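Local coordinates for Adhesin/hemolysin (Burkholderia pseudomallei 1026a, PDB 4G6V), which acts as the toxin of a contact-dependent growth inhibition system, a tRNase of the PDDEXK clan that blocks growth of neighbouring bacteria and is bound here by its immunity protein, at residues R61-A70 against Y94-A105; S69-Y78 against I160-I170. All coordinates share one frame; numbering follows the deposited sequence.

Contact 1: R61-A70 against Y94-A105; sequences RSLIRENQSA and YTINGQVFDNYA
Tyr94 lies along the helix beside residues 66-70, before the helix ends, and hands its hydroxyl to the backbone: OH donates to Glu66 O at 2.9 Å. The bond meets the carbonyl from the side, with a C=O...donor angle of 111°, and Glu66 O sits at the edge of the ring, in its plane. Glu66 runs past the tyrosine in the opposite direction, bringing CG to 3.3 Å from Tyr94 OH, while Ala70 CB touches Tyr94 CE1 obliquely at 4.0 Å. A chi1 of 179° lays Glu66 CG, anti to the backbone N, beside the hydroxyl; the bend at chi2 turns the carboxylate away to Thr49 (hydrogen bond to OE2) and Lys69 of CdiI (salt bridge to OE1). Glu66 is a probable active-site residue, so this salt bridge is consistent with the immunity protein blocking the site.

Asn103 points at the same helix from strand 99-104. Its OD1 accepts from Ser69 OG at 3.1 Å, the donor standing 41° out of the carbonyl plane, and its ND2 rests 3.4 Å from Glu66 CA. Two residues on, Ala105 CB packs against Arg65 CB at 3.7 Å; its carbonyl O receives a weak bond from Arg61 NH1, whose salt-bridge partner is Asp136.

The helix thus crosses one side of the hairpin formed by strands 94-96 and 99-104, its axis 8.3 Å from that of the latter. Strands 79-82 and 129-133 flank the hairpin in the sheet, and Tyr104, pointing away from this helix, packs on helix 111-123.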
# COMPACT_ATOMS: atom_id res chain seq x y z
N ARG A 61 -5.91 -2.07 -12.00
CA ARG A 61 -6.80 -2.92 -11.24
C ARG A 61 -6.94 -2.47 -9.79
O ARG A 61 -8.00 -2.60 -9.20
CB ARG A 61 -6.34 -4.38 -11.32
CG ARG A 61 -7.31 -5.38 -10.69
CD ARG A 61 -6.64 -6.71 -10.36
NE ARG A 61 -5.44 -6.53 -9.52
CZ ARG A 61 -5.45 -6.35 -8.20
NH1 ARG A 61 -6.60 -6.32 -7.52
NH2 ARG A 61 -4.30 -6.20 -7.55
N SER A 62 -5.86 -1.94 -9.19
CA SER A 62 -5.95 -1.44 -7.81
C SER A 62 -6.81 -0.19 -7.71
O SER A 62 -7.53 -0.03 -6.74
CB SER A 62 -4.57 -1.19 -7.17
OG SER A 62 -3.95 -2.41 -6.79
N LEU A 63 -6.73 0.71 -8.69
CA LEU A 63 -7.60 1.88 -8.71
C LEU A 63 -9.08 1.50 -8.98
O LEU A 63 -9.98 2.02 -8.33
CB LEU A 63 -7.10 2.95 -9.70
CG LEU A 63 -5.68 3.44 -9.43
CD1 LEU A 63 -5.33 4.61 -10.32
CD2 LEU A 63 -5.48 3.83 -7.96
N ILE A 64 -9.33 0.58 -9.91
CA ILE A 64 -10.68 0.06 -10.12
C ILE A 64 -11.25 -0.38 -8.78
O ILE A 64 -12.30 0.10 -8.35
CB ILE A 64 -10.72 -1.16 -11.11
CG1 ILE A 64 -10.39 -0.74 -12.53
CG2 ILE A 64 -12.10 -1.77 -11.16
CD1 ILE A 64 -11.24 0.40 -13.01
N ARG A 65 -10.55 -1.28 -8.11
CA ARG A 65 -11.07 -1.85 -6.86
C ARG A 65 -11.34 -0.83 -5.75
O ARG A 65 -12.21 -1.04 -4.90
CB ARG A 65 -10.15 -2.95 -6.38
CG ARG A 65 -10.01 -4.07 -7.39
CD ARG A 65 -11.14 -5.03 -7.20
NE ARG A 65 -11.01 -6.18 -8.08
CZ ARG A 65 -11.64 -6.30 -9.24
NH1 ARG A 65 -12.44 -5.33 -9.66
NH2 ARG A 65 -11.47 -7.39 -9.98
N GLU A 66 -10.59 0.27 -5.76
CA GLU A 66 -10.82 1.37 -4.82
C GLU A 66 -12.14 2.09 -5.14
O GLU A 66 -12.97 2.32 -4.26
CB GLU A 66 -9.65 2.36 -4.86
CG GLU A 66 -9.83 3.53 -3.91
CD GLU A 66 -9.23 4.82 -4.45
OE1 GLU A 66 -8.08 4.77 -4.92
OE2 GLU A 66 -9.90 5.88 -4.40
N ASN A 67 -12.34 2.44 -6.40
CA ASN A 67 -13.59 3.06 -6.78
C ASN A 67 -14.76 2.11 -6.52
O ASN A 67 -15.84 2.55 -6.10
CB ASN A 67 -13.55 3.53 -8.24
CG ASN A 67 -12.85 4.88 -8.39
OD1 ASN A 67 -12.60 5.58 -7.41
ND2 ASN A 67 -12.53 5.24 -9.62
N GLN A 68 -14.53 0.82 -6.70
CA GLN A 68 -15.56 -0.18 -6.46
C GLN A 68 -15.90 -0.39 -4.98
O GLN A 68 -17.06 -0.60 -4.65
CB GLN A 68 -15.19 -1.50 -7.12
CG GLN A 68 -15.25 -1.45 -8.63
CD GLN A 68 -14.80 -2.75 -9.27
OE1 GLN A 68 -13.84 -3.39 -8.81
NE2 GLN A 68 -15.49 -3.15 -10.32
N SER A 69 -14.90 -0.36 -4.11
CA SER A 69 -15.15 -0.50 -2.67
C SER A 69 -16.02 0.62 -2.13
O SER A 69 -16.84 0.41 -1.24
CB SER A 69 -13.85 -0.59 -1.88
OG SER A 69 -13.34 -1.91 -1.94
N ALA A 70 -15.83 1.82 -2.68
CA ALA A 70 -16.62 2.99 -2.29
C ALA A 70 -18.10 2.77 -2.59
O ALA A 70 -18.97 2.99 -1.74
CB ALA A 70 -16.10 4.24 -3.00
N TYR A 94 -10.58 7.22 1.32
CA TYR A 94 -11.94 7.54 1.73
C TYR A 94 -12.01 8.26 3.06
O TYR A 94 -11.01 8.38 3.78
CB TYR A 94 -12.74 6.27 1.95
CG TYR A 94 -12.46 5.16 0.98
CD1 TYR A 94 -12.73 5.31 -0.39
CD2 TYR A 94 -11.99 3.93 1.44
CE1 TYR A 94 -12.50 4.29 -1.26
CE2 TYR A 94 -11.77 2.89 0.56
CZ TYR A 94 -12.03 3.08 -0.79
OH TYR A 94 -11.79 2.05 -1.67
N THR A 95 -13.27 8.51 3.45
CA THR A 95 -13.71 8.85 4.80
C THR A 95 -15.00 8.03 5.02
O THR A 95 -15.96 8.20 4.27
CB THR A 95 -14.01 10.34 4.95
OG1 THR A 95 -15.05 10.72 4.04
CG2 THR A 95 -12.77 11.17 4.67
N ILE A 96 -15.03 7.12 6.01
CA ILE A 96 -16.16 6.23 6.15
C ILE A 96 -16.85 6.53 7.48
O ILE A 96 -16.31 6.26 8.58
CB ILE A 96 -15.74 4.75 6.01
CG1 ILE A 96 -15.21 4.48 4.61
CG2 ILE A 96 -16.91 3.80 6.30
CD1 ILE A 96 -14.91 3.05 4.36
N ASN A 97 -18.03 7.15 7.38
CA ASN A 97 -18.72 7.69 8.55
C ASN A 97 -17.79 8.58 9.38
O ASN A 97 -17.79 8.52 10.62
CB ASN A 97 -19.32 6.57 9.40
CG ASN A 97 -20.32 5.73 8.63
OD1 ASN A 97 -20.72 6.11 7.53
ND2 ASN A 97 -20.73 4.61 9.20
N GLY A 98 -16.99 9.39 8.68
CA GLY A 98 -16.13 10.35 9.33
C GLY A 98 -14.67 9.92 9.45
O GLY A 98 -13.79 10.78 9.41
N GLN A 99 -14.43 8.62 9.61
CA GLN A 99 -13.07 8.07 9.80
C GLN A 99 -12.25 7.93 8.51
O GLN A 99 -12.72 7.32 7.54
CB GLN A 99 -13.14 6.68 10.46
CG GLN A 99 -13.88 6.62 11.78
CD GLN A 99 -13.98 5.20 12.34
OE1 GLN A 99 -14.65 4.34 11.76
NE2 GLN A 99 -13.31 4.95 13.47
N VAL A 100 -11.03 8.47 8.48
CA VAL A 100 -10.15 8.23 7.33
C VAL A 100 -9.86 6.72 7.17
O VAL A 100 -9.53 6.03 8.15
CB VAL A 100 -8.83 9.07 7.33
CG1 VAL A 100 -9.13 10.56 7.10
CG2 VAL A 100 -7.96 8.81 8.61
N PHE A 101 -10.03 6.25 5.93
CA PHE A 101 -9.88 4.85 5.53
C PHE A 101 -9.03 4.73 4.26
O PHE A 101 -9.00 5.65 3.43
CB PHE A 101 -11.25 4.24 5.24
CG PHE A 101 -11.77 3.33 6.31
CD1 PHE A 101 -12.63 3.80 7.28
CD2 PHE A 101 -11.43 1.98 6.33
CE1 PHE A 101 -13.14 2.95 8.26
CE2 PHE A 101 -11.93 1.12 7.31
CZ PHE A 101 -12.79 1.61 8.28
N ASP A 102 -8.35 3.60 4.10
CA ASP A 102 -7.61 3.32 2.87
C ASP A 102 -8.03 1.96 2.29
O ASP A 102 -8.35 1.04 3.05
CB ASP A 102 -6.10 3.38 3.10
CG ASP A 102 -5.54 4.80 2.95
OD1 ASP A 102 -6.31 5.72 2.62
OD2 ASP A 102 -4.31 4.97 3.16
N ASN A 103 -8.04 1.86 0.96
CA ASN A 103 -8.36 0.60 0.28
C ASN A 103 -7.11 -0.22 0.02
O ASN A 103 -6.08 0.32 -0.34
CB ASN A 103 -9.09 0.85 -1.07
CG ASN A 103 -9.58 -0.45 -1.72
OD1 ASN A 103 -10.45 -1.13 -1.18
ND2 ASN A 103 -9.02 -0.81 -2.89
N TYR A 104 -7.23 -1.52 0.23
CA TYR A 104 -6.15 -2.46 -0.06
C TYR A 104 -6.75 -3.71 -0.72
O TYR A 104 -7.59 -4.40 -0.13
CB TYR A 104 -5.36 -2.80 1.21
CG TYR A 104 -4.49 -4.03 1.14
CD1 TYR A 104 -3.65 -4.27 0.06
CD2 TYR A 104 -4.50 -4.94 2.18
CE1 TYR A 104 -2.85 -5.42 0.02
CE2 TYR A 104 -3.70 -6.08 2.15
CZ TYR A 104 -2.88 -6.32 1.08
OH TYR A 104 -2.08 -7.46 1.08
N ALA A 105 -6.34 -3.96 -1.95
CA ALA A 105 -7.00 -4.98 -2.75
C ALA A 105 -6.01 -6.07 -3.13
O ALA A 105 -5.57 -6.14 -4.26
CB ALA A 105 -7.64 -4.36 -3.98

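Contact 2: S69-Y78 against I160-I170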
# COMPACT_ATOMS: atom_id res chain seq x y z
N SER A 69 -14.90 -0.36 -4.11
CA SER A 69 -15.15 -0.50 -2.67
C SER A 69 -16.02 0.62 -2.13
O SER A 69 -16.84 0.41 -1.24
CB SER A 69 -13.85 -0.59 -1.88
OG SER A 69 -13.34 -1.91 -1.94
N ALA A 70 -15.83 1.82 -2.68
CA ALA A 70 -16.62 2.99 -2.29
C ALA A 70 -18.10 2.77 -2.59
O ALA A 70 -18.97 2.99 -1.74
CB ALA A 70 -16.10 4.24 -3.00
N VAL A 71 -18.39 2.33 -3.81
CA VAL A 71 -19.77 2.14 -4.22
C VAL A 71 -20.41 1.03 -3.40
O VAL A 71 -21.56 1.15 -2.96
CB VAL A 71 -19.85 1.85 -5.74
CG1 VAL A 71 -21.17 1.12 -6.14
CG2 VAL A 71 -19.67 3.14 -6.52
N THR A 72 -19.66 -0.04 -3.16
CA THR A 72 -20.18 -1.21 -2.47
C THR A 72 -20.57 -0.85 -1.05
O THR A 72 -21.57 -1.34 -0.54
CB THR A 72 -19.16 -2.38 -2.45
OG1 THR A 72 -19.09 -2.98 -3.75
CG2 THR A 72 -19.55 -3.45 -1.43
N LEU A 73 -19.78 -0.01 -0.41
CA LEU A 73 -20.02 0.37 0.98
C LEU A 73 -21.17 1.37 1.08
O LEU A 73 -22.05 1.24 1.94
CB LEU A 73 -18.74 0.89 1.65
CG LEU A 73 -17.76 -0.25 1.91
CD1 LEU A 73 -16.54 0.19 2.69
CD2 LEU A 73 -18.44 -1.42 2.60
N ALA A 74 -21.17 2.36 0.18
CA ALA A 74 -22.23 3.35 0.17
C ALA A 74 -23.58 2.62 0.03
O ALA A 74 -24.58 3.04 0.62
CB ALA A 74 -22.00 4.34 -0.95
N ASN A 75 -23.59 1.52 -0.71
CA ASN A 75 -24.83 0.77 -0.90
C ASN A 75 -25.13 -0.18 0.26
O ASN A 75 -26.14 -0.88 0.24
CB ASN A 75 -24.85 -0.00 -2.24
CG ASN A 75 -24.96 0.92 -3.45
OD1 ASN A 75 -25.49 2.03 -3.35
ND2 ASN A 75 -24.46 0.46 -4.60
N LYS A 76 -24.23 -0.22 1.24
CA LYS A 76 -24.43 -1.05 2.42
C LYS A 76 -24.79 -0.19 3.63
O LYS A 76 -25.04 -0.71 4.73
CB LYS A 76 -23.20 -1.90 2.72
CG LYS A 76 -23.02 -3.06 1.75
CD LYS A 76 -24.03 -4.16 2.00
CE LYS A 76 -23.81 -5.33 1.05
NZ LYS A 76 -24.19 -6.65 1.64
N GLY A 77 -24.82 1.12 3.43
CA GLY A 77 -25.26 2.03 4.47
C GLY A 77 -24.20 2.95 5.05
O GLY A 77 -24.49 3.71 5.97
N TYR A 78 -22.96 2.88 4.56
CA TYR A 78 -21.94 3.80 5.05
C TYR A 78 -22.01 5.12 4.30
O TYR A 78 -22.44 5.18 3.15
CB TYR A 78 -20.54 3.21 4.91
CG TYR A 78 -20.35 1.94 5.68
CD1 TYR A 78 -19.73 1.94 6.91
CD2 TYR A 78 -20.80 0.73 5.16
CE1 TYR A 78 -19.55 0.76 7.61
CE2 TYR A 78 -20.63 -0.45 5.85
CZ TYR A 78 -20.01 -0.43 7.08
OH TYR A 78 -19.86 -1.62 7.75
N ILE A 160 -12.41 -3.14 7.55
CA ILE A 160 -13.62 -3.62 6.88
C ILE A 160 -13.29 -4.58 5.74
O ILE A 160 -12.65 -4.19 4.78
CB ILE A 160 -14.48 -2.45 6.35
CG1 ILE A 160 -14.94 -1.57 7.52
CG2 ILE A 160 -15.67 -2.99 5.58
CD1 ILE A 160 -15.69 -0.32 7.15
N VAL A 161 -13.72 -5.83 5.86
CA VAL A 161 -13.54 -6.81 4.79
C VAL A 161 -14.73 -6.84 3.82
O VAL A 161 -15.89 -6.88 4.25
CB VAL A 161 -13.31 -8.24 5.33
CG1 VAL A 161 -13.12 -9.23 4.18
CG2 VAL A 161 -12.11 -8.28 6.27
N ILE A 162 -14.42 -6.81 2.52
CA ILE A 162 -15.42 -7.06 1.48
C ILE A 162 -15.03 -8.34 0.77
O ILE A 162 -13.98 -8.39 0.13
CB ILE A 162 -15.47 -5.95 0.44
CG1 ILE A 162 -15.62 -4.57 1.09
CG2 ILE A 162 -16.62 -6.20 -0.50
CD1 ILE A 162 -15.52 -3.42 0.09
N ASP A 163 -15.83 -9.39 0.87
CA ASP A 163 -15.46 -10.65 0.23
C ASP A 163 -15.86 -10.65 -1.26
O ASP A 163 -16.39 -9.65 -1.77
CB ASP A 163 -16.02 -11.85 1.01
CG ASP A 163 -17.55 -11.95 0.95
OD1 ASP A 163 -18.21 -11.02 0.43
OD2 ASP A 163 -18.10 -12.98 1.42
N LYS A 164 -15.61 -11.77 -1.95
CA LYS A 164 -15.92 -11.85 -3.38
C LYS A 164 -17.40 -11.59 -3.71
O LYS A 164 -17.72 -11.14 -4.83
CB LYS A 164 -15.47 -13.19 -3.98
CG LYS A 164 -13.95 -13.37 -4.11
CD LYS A 164 -13.64 -14.73 -4.74
CE LYS A 164 -12.15 -15.11 -4.66
NZ LYS A 164 -11.28 -14.13 -5.37
N LEU A 165 -18.29 -11.85 -2.75
CA LEU A 165 -19.73 -11.71 -3.02
C LEU A 165 -20.28 -10.35 -2.58
O LEU A 165 -21.48 -10.10 -2.68
CB LEU A 165 -20.52 -12.89 -2.41
CG LEU A 165 -20.00 -14.31 -2.75
CD1 LEU A 165 -20.45 -15.40 -1.76
CD2 LEU A 165 -20.32 -14.72 -4.19
N GLY A 166 -19.41 -9.47 -2.11
CA GLY A 166 -19.84 -8.18 -1.60
C GLY A 166 -20.38 -8.19 -0.16
O GLY A 166 -21.04 -7.24 0.28
N ASN A 167 -20.10 -9.26 0.57
CA ASN A 167 -20.45 -9.33 2.00
C ASN A 167 -19.45 -8.61 2.90
O ASN A 167 -18.24 -8.85 2.83
CB ASN A 167 -20.57 -10.78 2.46
CG ASN A 167 -21.61 -11.55 1.70
OD1 ASN A 167 -22.72 -11.06 1.49
ND2 ASN A 167 -21.25 -12.76 1.25
N ILE A 168 -19.97 -7.73 3.76
CA ILE A 168 -19.12 -7.00 4.69
C ILE A 168 -18.99 -7.70 6.04
O ILE A 168 -19.99 -8.01 6.70
CB ILE A 168 -19.65 -5.57 4.95
CG1 ILE A 168 -19.98 -4.86 3.65
CG2 ILE A 168 -18.63 -4.79 5.75
CD1 ILE A 168 -18.86 -4.90 2.65
N THR A 169 -17.75 -7.96 6.43
CA THR A 169 -17.43 -8.26 7.82
C THR A 169 -16.54 -7.16 8.43
O THR A 169 -15.79 -6.49 7.72
CB THR A 169 -16.73 -9.64 8.02
OG1 THR A 169 -15.47 -9.66 7.33
CG2 THR A 169 -17.62 -10.77 7.52
N ILE A 170 -16.62 -7.01 9.75
CA ILE A 170 -15.83 -6.01 10.46
C ILE A 170 -14.83 -6.66 11.40
O ILE A 170 -15.15 -7.62 12.10
CB ILE A 170 -16.74 -5.08 11.27
CG1 ILE A 170 -17.71 -4.34 10.36
CG2 ILE A 170 -15.91 -4.08 12.04
CD1 ILE A 170 -17.04 -3.31 9.52
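The Tyr78 ring, the one aromatic group here, is approached obliquely by Ile160 CD1, 4.0 Å from CE1, and has Leu73 O at its edge, in plane. Its hydroxyl ends among methyl groups, with Ile170 CD1 3.7 Å and Ile168 CG2 3.9 Å from Tyr78 OH. Leu73 and Ile168 meet at a slant, CD2 to CD1 at 3.5 Å, and Leu73 also packs against Ile160 and Ile162. Just before Leu73, Thr72 CG2 meets Ile162 CG2 tip to tip at 4.1 Å. The threonine methyl is anti to the backbone N, which directs it at the strand. On the exposed side, the Lys76 chain, bent at chi2 (-73°), slides past Ile168 and brings CE to 3.5 Å from Gly166 O.

The helix ends in a Schellman motif with Gly77 at positive phi, and Leu73 O takes the N-H groups of Lys76 and Tyr78 from opposite faces of its plane. Across from it, a type I turn from Asp163 to Gly166 lies in the loop joining the two strands, and Asp163 OD1 accepts from Asn167 N at 2.6 Å. This is alpha/beta packing: the C-terminal end of a helix seated on an antiparallel hairpin at the margin of a mixed sheet.

In the fold
Both contacts seat helix 57-74 on the same mixed sheet, and they share Ser69 and Ala70. Contact 1 lies deep in the chain and is largely polar, with hydroxyl, amide and backbone groups paired round the probable active-site residue Glu66, while Asp102 points away from the helix; CdiI reaches this contact. Contact 2, about 10 Å away between centres, is only partly buried and mainly apolar, built chiefly from isoleucine, leucine and tyrosine, and no other chain of the assembly touches it. The middle of the sheet joins them: Ile96 of the first hairpin packs on Tyr78 and Leu73, and Phe101 on Ile160. Strand 129-133 runs between the two hairpins, so one helix spans both across it.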